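Local coordinates for TarM (Staphylococcus aureus subsp. aureus 21178, PDB 4X7R), which is a group 1 glycosyltransferase-family protein with a GT-B architecture, two domains built on parallel beta sheets facing each other across a cleft, plus a large antiparallel sheet, at residues P228-F231 with P232-F235; K201-L204 with A205-V208; A261-K264 with S265-Y268; G17-S20 with S21-N24; C207-Y210 with L211-I215. The protein carries 1 engineered substitution. All coordinates share one frame; numbering follows the deposited sequence.

Contact 1 (P228-F231 with P232-F235). With SUS (2-deoxy-3,6-di-O-sulfo-2-(sulfoamino)-alpha-D-glucopyranose), chain C.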
# COMPACT_ATOMS: atom_id res chain seq x y z
N PRO A 228 -3.17 -8.60 -4.54
CA PRO A 228 -4.08 -9.50 -5.29
C PRO A 228 -4.10 -9.31 -6.80
O PRO A 228 -4.17 -10.29 -7.55
CB PRO A 228 -5.45 -9.26 -4.63
CG PRO A 228 -5.34 -7.90 -3.99
CD PRO A 228 -3.91 -7.79 -3.54
N GLY A 229 -4.06 -8.05 -7.25
CA GLY A 229 -4.06 -7.76 -8.67
C GLY A 229 -2.77 -8.22 -9.35
O GLY A 229 -2.74 -8.38 -10.57
N SER A 230 -1.70 -8.47 -8.54
CA SER A 230 -0.42 -8.97 -9.04
C SER A 230 -0.35 -10.47 -9.22
O SER A 230 0.62 -10.97 -9.78
CB SER A 230 0.73 -8.52 -8.14
OG SER A 230 1.09 -7.21 -8.54
N PHE A 231 -1.38 -11.22 -8.74
CA PHE A 231 -1.39 -12.68 -8.81
C PHE A 231 -1.10 -13.25 -10.21
O PHE A 231 -0.27 -14.16 -10.26
CB PHE A 231 -2.65 -13.30 -8.18
CG PHE A 231 -2.65 -14.81 -8.12
CD1 PHE A 231 -2.05 -15.48 -7.06
CD2 PHE A 231 -3.31 -15.56 -9.10
CE1 PHE A 231 -2.11 -16.87 -6.99
CE2 PHE A 231 -3.36 -16.95 -9.02
CZ PHE A 231 -2.75 -17.60 -7.98
N PRO A 232 -1.70 -12.73 -11.32
CA PRO A 232 -1.35 -13.27 -12.66
C PRO A 232 0.13 -13.21 -13.03
O PRO A 232 0.59 -14.09 -13.74
CB PRO A 232 -2.20 -12.44 -13.63
CG PRO A 232 -3.37 -11.94 -12.77
CD PRO A 232 -2.73 -11.67 -11.43
N LYS A 233 0.89 -12.21 -12.54
CA LYS A 233 2.34 -12.13 -12.81
C LYS A 233 3.06 -13.34 -12.29
O LYS A 233 3.85 -13.93 -13.04
CB LYS A 233 2.97 -10.84 -12.27
CG LYS A 233 2.34 -9.60 -12.89
CD LYS A 233 2.73 -8.37 -12.15
CE LYS A 233 2.27 -7.15 -12.90
NZ LYS A 233 0.97 -6.66 -12.39
N MET A 234 2.75 -13.76 -11.03
CA MET A 234 3.34 -14.94 -10.42
C MET A 234 2.76 -16.20 -11.07
O MET A 234 3.51 -17.11 -11.42
CB MET A 234 3.09 -14.97 -8.89
CG MET A 234 3.65 -16.24 -8.19
SD MET A 234 3.13 -16.42 -6.47
CE MET A 234 1.37 -16.78 -6.66
N PHE A 235 1.43 -16.27 -11.15
CA PHE A 235 0.72 -17.43 -11.68
C PHE A 235 1.19 -17.86 -13.10
O PHE A 235 1.41 -19.04 -13.33
CB PHE A 235 -0.80 -17.22 -11.64
CG PHE A 235 -1.61 -18.49 -11.87
CD1 PHE A 235 -1.52 -19.56 -10.98
CD2 PHE A 235 -2.46 -18.60 -12.95
CE1 PHE A 235 -2.25 -20.73 -11.19
CE2 PHE A 235 -3.22 -19.77 -13.15
CZ PHE A 235 -3.10 -20.83 -12.27
N2 SUS C . -0.66 -3.34 -12.28
C1 SUS C . -2.07 -1.35 -12.61
S1 SUS C . 1.04 -2.99 -12.60
C2 SUS C . -1.28 -2.18 -11.62
S2 SUS C . -3.28 2.64 -8.92
C3 SUS C . -2.20 -2.62 -10.45
O3 SUS C . -1.44 -3.32 -9.44
S3 SUS C . -1.73 -4.80 -9.21
C4 SUS C . -2.96 -1.44 -9.82
O4 SUS C . -3.91 -2.03 -8.96
C5 SUS C . -3.65 -0.58 -10.93
O5 SUS C . -2.67 -0.21 -11.95
C6 SUS C . -4.19 0.76 -10.43
O6 SUS C . -3.10 1.47 -9.88
O1S SUS C . 1.78 -2.90 -11.27
O2S SUS C . 1.55 -4.13 -13.46
O3S SUS C . 1.18 -1.67 -13.35
O4S SUS C . -1.90 2.98 -8.34
O5S SUS C . -3.86 3.82 -9.70
O6S SUS C . -4.22 2.25 -7.78
O7S SUS C . -3.20 -4.92 -8.88
O8S SUS C . -0.90 -5.35 -8.04
O9S SUS C . -1.42 -5.60 -10.47
O HOH W 1 -1.30 -8.57 -12.65
O HOH W 2 1.24 -5.18 -10.16
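The ammonium group of K233, reaching back beside S230, is gripped by several oxygens at once. NZ donates to the sulfo oxygen O2S of SUS at 2.8 Å and forms a salt bridge with O3S of the neighbouring IDS unit. It also gives a bond of 2.7 Å to a water, which in turn donates to S230 OG, joining lysine and serine although their own polar atoms do not meet. The chain of K233 leaves CB with CG anti to the carbonyl carbon (chi1 -60°), runs nearly straight past the S230 carbonyl, and bends only at its last torsion to present NZ to the sulfates. G229 suits its place because it has no side chain: its CA lies 3.0 Å from SUS O7S, and the sulfate oxygen takes up the space a side chain would need. Beyond this polar end helix 231-235 begins. P232 has no N-H to offer, which costs nothing in a first turn, and F235 N closes that turn on F231 O over 2.9 Å at an almost straight 174°. The ring of F231 touches M234 CE through CE1 at 3.5 Å and runs nearly parallel to that of F235, slid so far that they barely overlap. The sulfate charge round K233 would tend to keep the lysine protonated, consistent with a sizeable electrostatic share in holding the sulfated glycan.

Contact 2 (K201-L204 with A205-V208). With ZDO (methyl 2-deoxy-6-O-sulfo-2-(sulfoamino)-alpha-D-glucopyranoside), chain B; IDS (2-O-sulfo-alpha-L-idopyranuronic acid), chain D; SUS (2-deoxy-3,6-di-O-sulfo-2-(sulfoamino)-alpha-D-glucopyranose), chain C.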
# COMPACT_ATOMS: atom_id res chain seq x y z
N LYS A 201 4.16 -8.48 -25.50
CA LYS A 201 2.82 -8.08 -25.97
C LYS A 201 2.11 -7.07 -25.09
O LYS A 201 1.28 -6.32 -25.58
CB LYS A 201 1.93 -9.29 -26.33
CG LYS A 201 1.42 -10.10 -25.15
CD LYS A 201 0.70 -11.36 -25.62
CE LYS A 201 1.62 -12.55 -25.54
NZ LYS A 201 1.06 -13.74 -26.25
N ASN A 202 2.44 -7.06 -23.79
CA ASN A 202 1.84 -6.17 -22.79
C ASN A 202 2.68 -6.19 -21.51
O ASN A 202 3.69 -6.89 -21.46
CB ASN A 202 0.34 -6.52 -22.53
CG ASN A 202 0.10 -7.98 -22.16
OD1 ASN A 202 0.99 -8.69 -21.68
ND2 ASN A 202 -1.08 -8.48 -22.45
N ASN A 203 2.30 -5.40 -20.50
CA ASN A 203 3.00 -5.29 -19.21
C ASN A 203 3.06 -6.62 -18.42
O ASN A 203 4.08 -6.91 -17.81
CB ASN A 203 2.38 -4.20 -18.35
CG ASN A 203 3.21 -3.84 -17.18
OD1 ASN A 203 4.37 -3.43 -17.30
ND2 ASN A 203 2.69 -4.08 -16.00
N LEU A 204 1.99 -7.41 -18.46
CA LEU A 204 1.95 -8.70 -17.76
C LEU A 204 3.03 -9.61 -18.33
O LEU A 204 3.79 -10.17 -17.56
CB LEU A 204 0.54 -9.32 -17.85
CG LEU A 204 0.34 -10.78 -17.46
CD1 LEU A 204 0.59 -10.99 -15.94
CD2 LEU A 204 -1.06 -11.25 -17.85
N ALA A 205 3.15 -9.69 -19.68
CA ALA A 205 4.21 -10.46 -20.36
C ALA A 205 5.60 -9.99 -19.92
O ALA A 205 6.46 -10.83 -19.68
CB ALA A 205 4.08 -10.34 -21.89
N LEU A 206 5.82 -8.67 -19.85
CA LEU A 206 7.11 -8.10 -19.42
C LEU A 206 7.40 -8.56 -17.97
O LEU A 206 8.48 -9.09 -17.68
CB LEU A 206 7.07 -6.55 -19.50
CG LEU A 206 8.28 -5.79 -18.89
CD1 LEU A 206 9.47 -5.90 -19.77
CD2 LEU A 206 7.96 -4.33 -18.61
N CYS A 207 6.40 -8.38 -17.07
CA CYS A 207 6.52 -8.77 -15.65
C CYS A 207 6.72 -10.25 -15.43
O CYS A 207 7.51 -10.63 -14.59
CB CYS A 207 5.36 -8.23 -14.84
SG CYS A 207 5.35 -6.43 -14.75
N VAL A 208 6.08 -11.08 -16.27
CA VAL A 208 6.27 -12.54 -16.20
C VAL A 208 7.72 -12.88 -16.59
O VAL A 208 8.37 -13.67 -15.90
CB VAL A 208 5.21 -13.29 -17.05
CG1 VAL A 208 5.64 -14.74 -17.32
CG2 VAL A 208 3.84 -13.23 -16.38
C1 ZDO B . -8.02 -4.67 -19.82
C1M ZDO B . -7.49 -4.92 -22.13
C2 ZDO B . -8.32 -3.61 -18.73
C3 ZDO B . -7.04 -3.12 -18.08
C4 ZDO B . -6.13 -4.28 -17.57
C5 ZDO B . -5.95 -5.35 -18.69
C6 ZDO B . -5.23 -6.62 -18.19
O1 ZDO B . -7.41 -4.06 -20.99
N2 ZDO B . -9.07 -2.46 -19.26
S2 ZDO B . -10.80 -2.63 -19.05
OSA ZDO B . -11.23 -3.99 -19.61
OSB ZDO B . -11.44 -1.44 -19.79
OSC ZDO B . -11.16 -2.57 -17.56
O3 ZDO B . -7.38 -2.21 -17.03
O4 ZDO B . -4.86 -3.67 -17.26
O5 ZDO B . -7.25 -5.75 -19.23
O6 ZDO B . -5.24 -7.65 -19.20
S6 ZDO B . -4.17 -7.77 -20.30
OS1 ZDO B . -4.74 -8.63 -21.44
OS2 ZDO B . -2.93 -8.47 -19.72
OS3 ZDO B . -3.78 -6.39 -20.87
C1 IDS D . -4.24 -4.04 -16.02
C2 IDS D . -2.79 -3.50 -16.01
C3 IDS D . -2.72 -1.99 -15.61
C4 IDS D . -3.61 -1.65 -14.41
C5 IDS D . -5.04 -2.22 -14.59
C6 IDS D . -5.94 -1.94 -13.38
O2 IDS D . -1.97 -4.33 -15.14
O3 IDS D . -3.09 -1.12 -16.70
O4 IDS D . -3.04 -2.22 -13.23
O5 IDS D . -4.93 -3.65 -14.80
O6A IDS D . -6.34 -2.94 -12.74
O6B IDS D . -6.19 -0.74 -13.11
S IDS D . -1.16 -5.53 -15.66
O1S IDS D . -1.95 -6.44 -16.60
O2S IDS D . 0.07 -4.99 -16.39
O3S IDS D . -0.72 -6.39 -14.48
N2 SUS C . -0.66 -3.34 -12.28
C1 SUS C . -2.07 -1.35 -12.61
S1 SUS C . 1.04 -2.99 -12.60
C2 SUS C . -1.28 -2.18 -11.62
S2 SUS C . -3.28 2.64 -8.92
C3 SUS C . -2.20 -2.62 -10.45
O3 SUS C . -1.44 -3.32 -9.44
S3 SUS C . -1.73 -4.80 -9.21
C4 SUS C . -2.96 -1.44 -9.82
O4 SUS C . -3.91 -2.03 -8.96
C5 SUS C . -3.65 -0.58 -10.93
O5 SUS C . -2.67 -0.21 -11.95
C6 SUS C . -4.19 0.76 -10.43
O6 SUS C . -3.10 1.47 -9.88
O1S SUS C . 1.78 -2.90 -11.27
O2S SUS C . 1.55 -4.13 -13.46
O3S SUS C . 1.18 -1.67 -13.35
O4S SUS C . -1.90 2.98 -8.34
O5S SUS C . -3.86 3.82 -9.70
O6S SUS C . -4.22 2.25 -7.78
O7S SUS C . -3.20 -4.92 -8.88
O8S SUS C . -0.90 -5.35 -8.04
O9S SUS C . -1.42 -5.60 -10.47
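N202 turns its amide back over the start of the helix, so that OD1 faces the backbone of A205 while ND2 looks outward to the ZDO sulfate. OD1 accepts from A205 N at 3.1 Å along a fairly straight path (164°), the donor standing 18° out of the amide plane. CG sits between the backbone N and carbonyl carbon (chi1 54°), which folds the short side chain far enough to reach. This makes N202 the N-cap of helix 203-214, shortly after strand 198-200 at the edge of the ten-stranded antiparallel sheet; asparagine suits the post by mimicking a backbone carbonyl. N203 is oriented otherwise: its ND2 donates to IDS O2S at 2.8 Å, with SUS O2S equally near the same nitrogen, whereas OD1 points back to the helix and lies 3.9 Å from L206 CD2. The sulfur of C207 sits 3.8 Å from N203 ND2. L204 and V208, one turn apart, slant across each other through CD1 and CG2 at 4.0 Å, and L204 also packs on P232 and K233 of helix 231-235.

Contact 3 (A261-K264 with S265-Y268)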
# COMPACT_ATOMS: atom_id res chain seq x y z
N ALA A 261 -21.76 -11.11 -3.68
CA ALA A 261 -20.65 -11.10 -4.66
C ALA A 261 -19.24 -11.21 -4.02
O ALA A 261 -19.01 -10.71 -2.92
CB ALA A 261 -20.73 -9.85 -5.52
N PHE A 262 -18.31 -11.81 -4.76
CA PHE A 262 -16.91 -11.95 -4.35
C PHE A 262 -16.05 -10.96 -5.10
O PHE A 262 -16.35 -10.65 -6.24
CB PHE A 262 -16.42 -13.38 -4.64
CG PHE A 262 -17.15 -14.40 -3.80
CD1 PHE A 262 -17.01 -14.41 -2.41
CD2 PHE A 262 -17.99 -15.34 -4.38
CE1 PHE A 262 -17.70 -15.32 -1.63
CE2 PHE A 262 -18.68 -16.26 -3.59
CZ PHE A 262 -18.53 -16.24 -2.22
N LYS A 263 -14.98 -10.45 -4.46
CA LYS A 263 -14.03 -9.52 -5.10
C LYS A 263 -13.36 -10.29 -6.25
O LYS A 263 -13.00 -11.45 -6.06
CB LYS A 263 -12.97 -9.03 -4.10
CG LYS A 263 -13.52 -8.19 -2.96
CD LYS A 263 -12.42 -7.72 -2.03
CE LYS A 263 -12.85 -6.52 -1.22
NZ LYS A 263 -12.95 -6.81 0.24
N LYS A 264 -13.28 -9.69 -7.44
CA LYS A 264 -12.70 -10.34 -8.62
C LYS A 264 -11.29 -10.89 -8.46
O LYS A 264 -11.08 -12.05 -8.79
CB LYS A 264 -12.86 -9.51 -9.90
CG LYS A 264 -13.94 -10.11 -10.82
CD LYS A 264 -15.30 -9.41 -10.78
CE LYS A 264 -16.30 -10.11 -9.87
NZ LYS A 264 -17.47 -9.23 -9.60
N SER A 265 -10.34 -10.08 -7.97
CA SER A 265 -8.94 -10.50 -7.81
C SER A 265 -8.81 -11.68 -6.86
O SER A 265 -8.27 -12.71 -7.25
CB SER A 265 -8.06 -9.36 -7.31
OG SER A 265 -8.13 -8.23 -8.17
N GLU A 266 -9.38 -11.55 -5.64
CA GLU A 266 -9.38 -12.60 -4.61
C GLU A 266 -10.07 -13.86 -5.07
O GLU A 266 -9.58 -14.95 -4.77
CB GLU A 266 -9.95 -12.09 -3.27
CG GLU A 266 -9.01 -11.12 -2.55
CD GLU A 266 -8.90 -9.70 -3.08
OE1 GLU A 266 -9.65 -9.35 -4.02
OE2 GLU A 266 -8.09 -8.92 -2.54
N LYS A 267 -11.13 -13.74 -5.89
CA LYS A 267 -11.88 -14.91 -6.40
C LYS A 267 -10.99 -15.76 -7.32
O LYS A 267 -11.02 -16.99 -7.26
CB LYS A 267 -13.15 -14.47 -7.12
CG LYS A 267 -14.01 -15.61 -7.68
CD LYS A 267 -15.37 -15.10 -8.12
CE LYS A 267 -16.06 -16.07 -9.05
NZ LYS A 267 -15.62 -15.92 -10.46
N TYR A 268 -10.20 -15.08 -8.16
CA TYR A 268 -9.25 -15.71 -9.08
C TYR A 268 -8.12 -16.44 -8.31
O TYR A 268 -7.73 -17.54 -8.69
CB TYR A 268 -8.71 -14.68 -10.08
CG TYR A 268 -7.85 -15.30 -11.16
CD1 TYR A 268 -8.42 -16.05 -12.18
CD2 TYR A 268 -6.48 -15.12 -11.16
CE1 TYR A 268 -7.63 -16.62 -13.18
CE2 TYR A 268 -5.68 -15.67 -12.16
CZ TYR A 268 -6.26 -16.42 -13.17
OH TYR A 268 -5.45 -16.98 -14.13
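K263 and E266 lie side by side and point the same way, and what touches is carbon against oxygen: E266 OE1 comes to 3.3 Å from K263 CB and 3.8 Å from its CD. Their charges do not pair, since K263 NZ and E266 OE1 remain 6.0 Å apart. Instead K263 NZ, carried past the glutamate on a mostly extended chain, donates to N251 O and N255 OD1 of the preceding loop. E266 is folded back by a bend at chi2 (75°), which brings its carboxylate beside the lysine, and it also packs on P228. Separately, the aliphatic part of K267 lies against F262, CD to CB at 4.0 Å, while the F262 ring meets those of H252, H253 and F294. Behind these side chains, K267 N donates to K263 O at 3.0 Å, and Y268 N to K264 O, opening the helix. K263 holds the N-cap position of helix 264-271, its side chain turned to the loop instead; F262 and K267 stand at N' and N4, resembling a hydrophobic staple with lysine methylenes in place of an apolar residue.

Contact 4 (G17-S20 with S21-N24). With UDP (uridine-5'-diphosphate), chain E; SGN (2-deoxy-6-O-sulfo-2-(sulfoamino)-alpha-D-glucopyranose), chain F; 3YW ((2S)-2,3-dihydroxypropyl 2-acetamido-2-deoxy-alpha-D-glucopyranoside), chain G.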
# COMPACT_ATOMS: atom_id res chain seq x y z
N GLY A 17 -1.81 -1.51 6.08
CA GLY A 17 -1.48 -2.83 6.61
C GLY A 17 -0.82 -3.83 5.71
O GLY A 17 -0.03 -4.63 6.21
N MET A 18 -1.15 -3.85 4.43
CA MET A 18 -0.57 -4.86 3.54
C MET A 18 0.92 -4.74 3.44
O MET A 18 1.61 -5.75 3.59
CB MET A 18 -1.24 -4.91 2.15
CG MET A 18 -0.47 -5.77 1.11
SD MET A 18 -1.34 -6.03 -0.45
CE MET A 18 -1.32 -4.35 -1.13
N THR A 19 1.45 -3.51 3.20
CA THR A 19 2.91 -3.35 3.09
C THR A 19 3.55 -3.42 4.45
O THR A 19 4.63 -3.98 4.57
CB THR A 19 3.34 -2.17 2.22
OG1 THR A 19 2.76 -0.98 2.74
CG2 THR A 19 2.95 -2.35 0.75
N SER A 20 2.86 -2.90 5.46
CA SER A 20 3.29 -2.99 6.86
C SER A 20 3.53 -4.49 7.21
O SER A 20 4.59 -4.83 7.71
CB SER A 20 2.22 -2.39 7.77
OG SER A 20 2.56 -2.39 9.14
N SER A 21 2.60 -5.40 6.86
CA SER A 21 2.78 -6.83 7.14
C SER A 21 3.91 -7.45 6.32
O SER A 21 4.59 -8.34 6.81
CB SER A 21 1.48 -7.60 6.94
OG SER A 21 1.20 -7.87 5.58
N MET A 22 4.13 -6.97 5.07
CA MET A 22 5.22 -7.47 4.24
C MET A 22 6.57 -7.10 4.85
O MET A 22 7.46 -7.93 4.90
CB MET A 22 5.12 -6.90 2.81
CG MET A 22 3.90 -7.37 2.06
SD MET A 22 3.83 -6.66 0.39
CE MET A 22 5.13 -7.63 -0.41
N PHE A 23 6.70 -5.84 5.34
CA PHE A 23 7.92 -5.34 5.99
C PHE A 23 8.27 -6.13 7.26
O PHE A 23 9.45 -6.43 7.51
CB PHE A 23 7.76 -3.84 6.34
CG PHE A 23 7.70 -2.85 5.20
CD1 PHE A 23 8.43 -3.06 4.03
CD2 PHE A 23 6.93 -1.69 5.30
CE1 PHE A 23 8.38 -2.13 2.98
CE2 PHE A 23 6.89 -0.77 4.25
CZ PHE A 23 7.61 -0.99 3.10
N ASN A 24 7.24 -6.43 8.08
CA ASN A 24 7.44 -7.17 9.31
C ASN A 24 7.72 -8.64 9.00
O ASN A 24 8.58 -9.23 9.65
CB ASN A 24 6.25 -7.02 10.28
CG ASN A 24 6.60 -7.51 11.67
OD1 ASN A 24 7.67 -7.19 12.19
ND2 ASN A 24 5.73 -8.29 12.29
N1 UDP E . -0.66 3.18 9.68
C2 UDP E . 0.36 4.02 10.09
N3 UDP E . 0.02 5.35 10.16
C4 UDP E . -1.19 5.92 9.85
C5 UDP E . -2.19 4.99 9.38
C6 UDP E . -1.90 3.68 9.31
O2 UDP E . 1.48 3.63 10.37
O4 UDP E . -1.36 7.15 10.00
C1' UDP E . -0.39 1.72 9.78
C2' UDP E . -0.82 1.10 11.10
O2' UDP E . 0.19 1.24 12.09
C3' UDP E . -1.02 -0.36 10.70
C4' UDP E . -1.52 -0.25 9.26
O4' UDP E . -1.12 1.05 8.78
O3' UDP E . 0.12 -1.22 10.82
C5' UDP E . -3.00 -0.44 9.09
O5' UDP E . -3.26 -1.86 9.25
PA UDP E . -4.71 -2.54 9.27
O1A UDP E . -4.55 -4.01 9.13
O2A UDP E . -5.40 -2.18 10.60
O3A UDP E . -5.54 -1.97 8.08
PB UDP E . -5.24 -1.83 6.51
O1B UDP E . -4.46 -3.03 6.03
O2B UDP E . -4.45 -0.56 6.22
O3B UDP E . -6.56 -1.81 5.76
C1 SGN F . -5.04 -0.86 -2.56
C2 SGN F . -5.87 0.18 -1.76
C3 SGN F . -4.98 1.35 -1.24
C4 SGN F . -3.70 0.84 -0.56
C5 SGN F . -2.99 -0.23 -1.42
C6 SGN F . -1.76 -0.79 -0.71
N2 SGN F . -6.98 0.69 -2.59
O3 SGN F . -5.72 2.15 -0.28
O4 SGN F . -2.79 1.94 -0.30
O5 SGN F . -3.90 -1.33 -1.77
O6 SGN F . -2.17 -1.36 0.53
S1 SGN F . -8.49 -0.00 -2.12
O1S SGN F . -8.84 0.46 -0.70
O2S SGN F . -8.43 -1.54 -2.16
O3S SGN F . -9.54 0.49 -3.12
S2 SGN F . -1.59 -0.86 1.85
O4S SGN F . -2.44 -1.48 2.97
O5S SGN F . -1.62 0.66 1.97
O6S SGN F . -0.14 -1.35 1.89
O3A 3YW G . -6.33 -4.21 -0.46
C4A 3YW G . -4.42 -4.46 2.75
C5A 3YW G . -5.50 -4.03 1.78
O5 3YW G . -4.00 -6.41 5.10
C6A 3YW G . -5.36 -4.71 0.44
C5 3YW G . -3.69 -6.27 6.49
C6 3YW G . -2.39 -7.00 6.72
C4 3YW G . -4.87 -6.81 7.31
O6 3YW G . -2.48 -8.37 6.35
C3 3YW G . -6.07 -5.89 7.07
O4 3YW G . -4.55 -6.80 8.69
O3 3YW G . -7.22 -6.35 7.78
O7 3YW G . -9.03 -5.79 4.76
C7 3YW G . -8.52 -4.71 5.03
C8 3YW G . -9.31 -3.43 5.00
N2 3YW G . -7.24 -4.59 5.36
C2 3YW G . -6.37 -5.74 5.58
C1 3YW G . -5.14 -5.67 4.65
O1 3YW G . -4.83 -4.41 4.12
O2 3YW G . -5.43 -2.62 1.62
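Regular i to i+4 backbone bonds tie G17 O to S21 N (2.8 Å), T19 O to F23 N and S20 O to N24 N, setting G17-N24 as the opening turns of helix 17-31. M18 O takes two donors from the same face of its plane: M22 N, and S21 OG at 2.9 Å. The serine reaches it because OG stands between its own backbone N and carbonyl carbon (chi1 79°). T19 O lies over one face of the F23 ring, 3.3 Å from CG. At the helix start, G17 N donates to UDP O2B at 2.8 Å; glycine, with no side chain, lets the diphosphate come this close. M18 N and T19 N turn to sulfate oxygens O4S and O6S of SGN, the latter at 3.0 Å. S20 OG donates to the UDP ribose O3' at 3.2 Å, and M18 CB rests 3.3 Å from C4A of 3YW. Such anion binding by first-turn amides, which lack acceptors within the helix, probably aided by the helix dipole, belongs to the first beta-alpha-beta unit of a Rossmann-like domain, here strand 3-7, helix 17-31 and strand 36-40.

Contact 5 (C207-Y210 with L211-I215)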
# COMPACT_ATOMS: atom_id res chain seq x y z
N CYS A 207 6.40 -8.38 -17.07
CA CYS A 207 6.52 -8.77 -15.65
C CYS A 207 6.72 -10.25 -15.43
O CYS A 207 7.51 -10.63 -14.59
CB CYS A 207 5.36 -8.23 -14.84
SG CYS A 207 5.35 -6.43 -14.75
N VAL A 208 6.08 -11.08 -16.27
CA VAL A 208 6.27 -12.54 -16.20
C VAL A 208 7.72 -12.88 -16.59
O VAL A 208 8.37 -13.67 -15.90
CB VAL A 208 5.21 -13.29 -17.05
CG1 VAL A 208 5.64 -14.74 -17.32
CG2 VAL A 208 3.84 -13.23 -16.38
N TYR A 209 8.23 -12.27 -17.68
CA TYR A 209 9.61 -12.48 -18.13
C TYR A 209 10.57 -12.09 -17.02
O TYR A 209 11.47 -12.85 -16.69
CB TYR A 209 9.89 -11.66 -19.40
CG TYR A 209 11.36 -11.60 -19.78
CD1 TYR A 209 11.98 -12.65 -20.46
CD2 TYR A 209 12.12 -10.45 -19.53
CE1 TYR A 209 13.32 -12.56 -20.85
CE2 TYR A 209 13.46 -10.37 -19.88
CZ TYR A 209 14.06 -11.43 -20.55
OH TYR A 209 15.39 -11.34 -20.87
N TYR A 210 10.36 -10.90 -16.44
CA TYR A 210 11.18 -10.34 -15.37
C TYR A 210 11.33 -11.29 -14.18
O TYR A 210 12.46 -11.55 -13.75
CB TYR A 210 10.61 -8.96 -14.94
CG TYR A 210 11.19 -8.45 -13.64
CD1 TYR A 210 12.55 -8.20 -13.51
CD2 TYR A 210 10.36 -8.19 -12.55
CE1 TYR A 210 13.09 -7.72 -12.32
CE2 TYR A 210 10.89 -7.70 -11.35
CZ TYR A 210 12.26 -7.46 -11.25
OH TYR A 210 12.79 -6.94 -10.11
N LEU A 211 10.20 -11.87 -13.69
CA LEU A 211 10.20 -12.84 -12.59
C LEU A 211 10.96 -14.11 -12.94
O LEU A 211 11.56 -14.70 -12.07
CB LEU A 211 8.76 -13.20 -12.18
CG LEU A 211 7.95 -12.09 -11.52
CD1 LEU A 211 6.50 -12.52 -11.34
CD2 LEU A 211 8.58 -11.67 -10.17
N GLU A 212 10.91 -14.54 -14.21
CA GLU A 212 11.63 -15.73 -14.67
C GLU A 212 13.13 -15.45 -14.72
O GLU A 212 13.92 -16.36 -14.47
CB GLU A 212 11.11 -16.19 -16.04
CG GLU A 212 9.70 -16.75 -15.99
CD GLU A 212 8.97 -16.84 -17.31
OE1 GLU A 212 9.43 -16.25 -18.31
OE2 GLU A 212 7.89 -17.48 -17.33
N LYS A 213 13.52 -14.19 -14.99
CA LYS A 213 14.91 -13.71 -15.01
C LYS A 213 15.43 -13.49 -13.56
O LYS A 213 16.52 -13.93 -13.21
CB LYS A 213 14.99 -12.39 -15.83
CG LYS A 213 16.01 -12.39 -16.96
CD LYS A 213 15.82 -13.50 -17.99
CE LYS A 213 17.08 -13.71 -18.81
NZ LYS A 213 18.20 -14.33 -18.03
N LEU A 214 14.60 -12.88 -12.71
CA LEU A 214 14.95 -12.62 -11.32
C LEU A 214 15.03 -13.86 -10.45
O LEU A 214 15.95 -13.97 -9.65
CB LEU A 214 13.93 -11.64 -10.71
CG LEU A 214 14.21 -11.12 -9.30
CD1 LEU A 214 15.39 -10.11 -9.32
CD2 LEU A 214 12.96 -10.52 -8.68
N ILE A 215 14.05 -14.76 -10.55
CA ILE A 215 13.92 -15.90 -9.64
C ILE A 215 14.31 -17.22 -10.30
O ILE A 215 13.64 -17.66 -11.23
CB ILE A 215 12.47 -15.90 -9.03
CG1 ILE A 215 12.10 -14.53 -8.41
CG2 ILE A 215 12.24 -17.06 -8.05
CD1 ILE A 215 10.57 -14.26 -8.21
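E212 folds back one turn over V208 and Y209 on helix 203-214, which packs on strands 3-7 and 36-40 of the N-terminal, Rossmann-like sheet of this GT-B protein. Its CB starts 3.4 Å from Y209 O. CG, placed anti to the carbonyl carbon (chi1 -70°), comes as near to V208 O, and from there the chain is extended. CD passes the same V208 carbonyl oxygen at 3.5 Å. At the tip the two oxygens part: OE1 lies 3.8 Å from Y209 CA, whereas OE2 lies beside V208 CG1 and accepts from N238 N, so a carboxylate suits this partly exposed turn by tying the helix to a loop. K213 and Y209 run alongside each other, the lysine methylenes following the phenol, with CD 3.7 Å from Y209 CZ; a contact with a crystal neighbour may also influence the lysine's pose. Y210 and L214 also point the same way, and the leucine's CD2 stands 3.9 Å from Y210 OH. Farther in, L211 and L214 pack on V39, apolar residues facing strand 36-40. The helix ends as I215 leaves helical geometry, and just before it L214 N meets Y210 O at 2.7 Å with an N-H...O angle of 160°.

In the fold
All five contacts are local turns that close no long loop, and none encloses another. From the N terminus, contact 4 comes first, on helix 17-31 between strands 3-7 and 36-40 of the seven-stranded parallel sheet. After the ten-stranded antiparallel sheet the chain returns through contact 2, which runs straight into contact 5 on helix 203-214; they share C207 and V208. Strand 221-225 then leads to contact 1, and strand 243-247 to contact 3. Contact 1 stands in the middle: it packs on contacts 2 and 5 chiefly through K233 and on contact 3 through P228, F231 and F235. Contacts 1, 2 and 4 touch the bound glycan, contact 4 about 18 Å from contact 1 between centres.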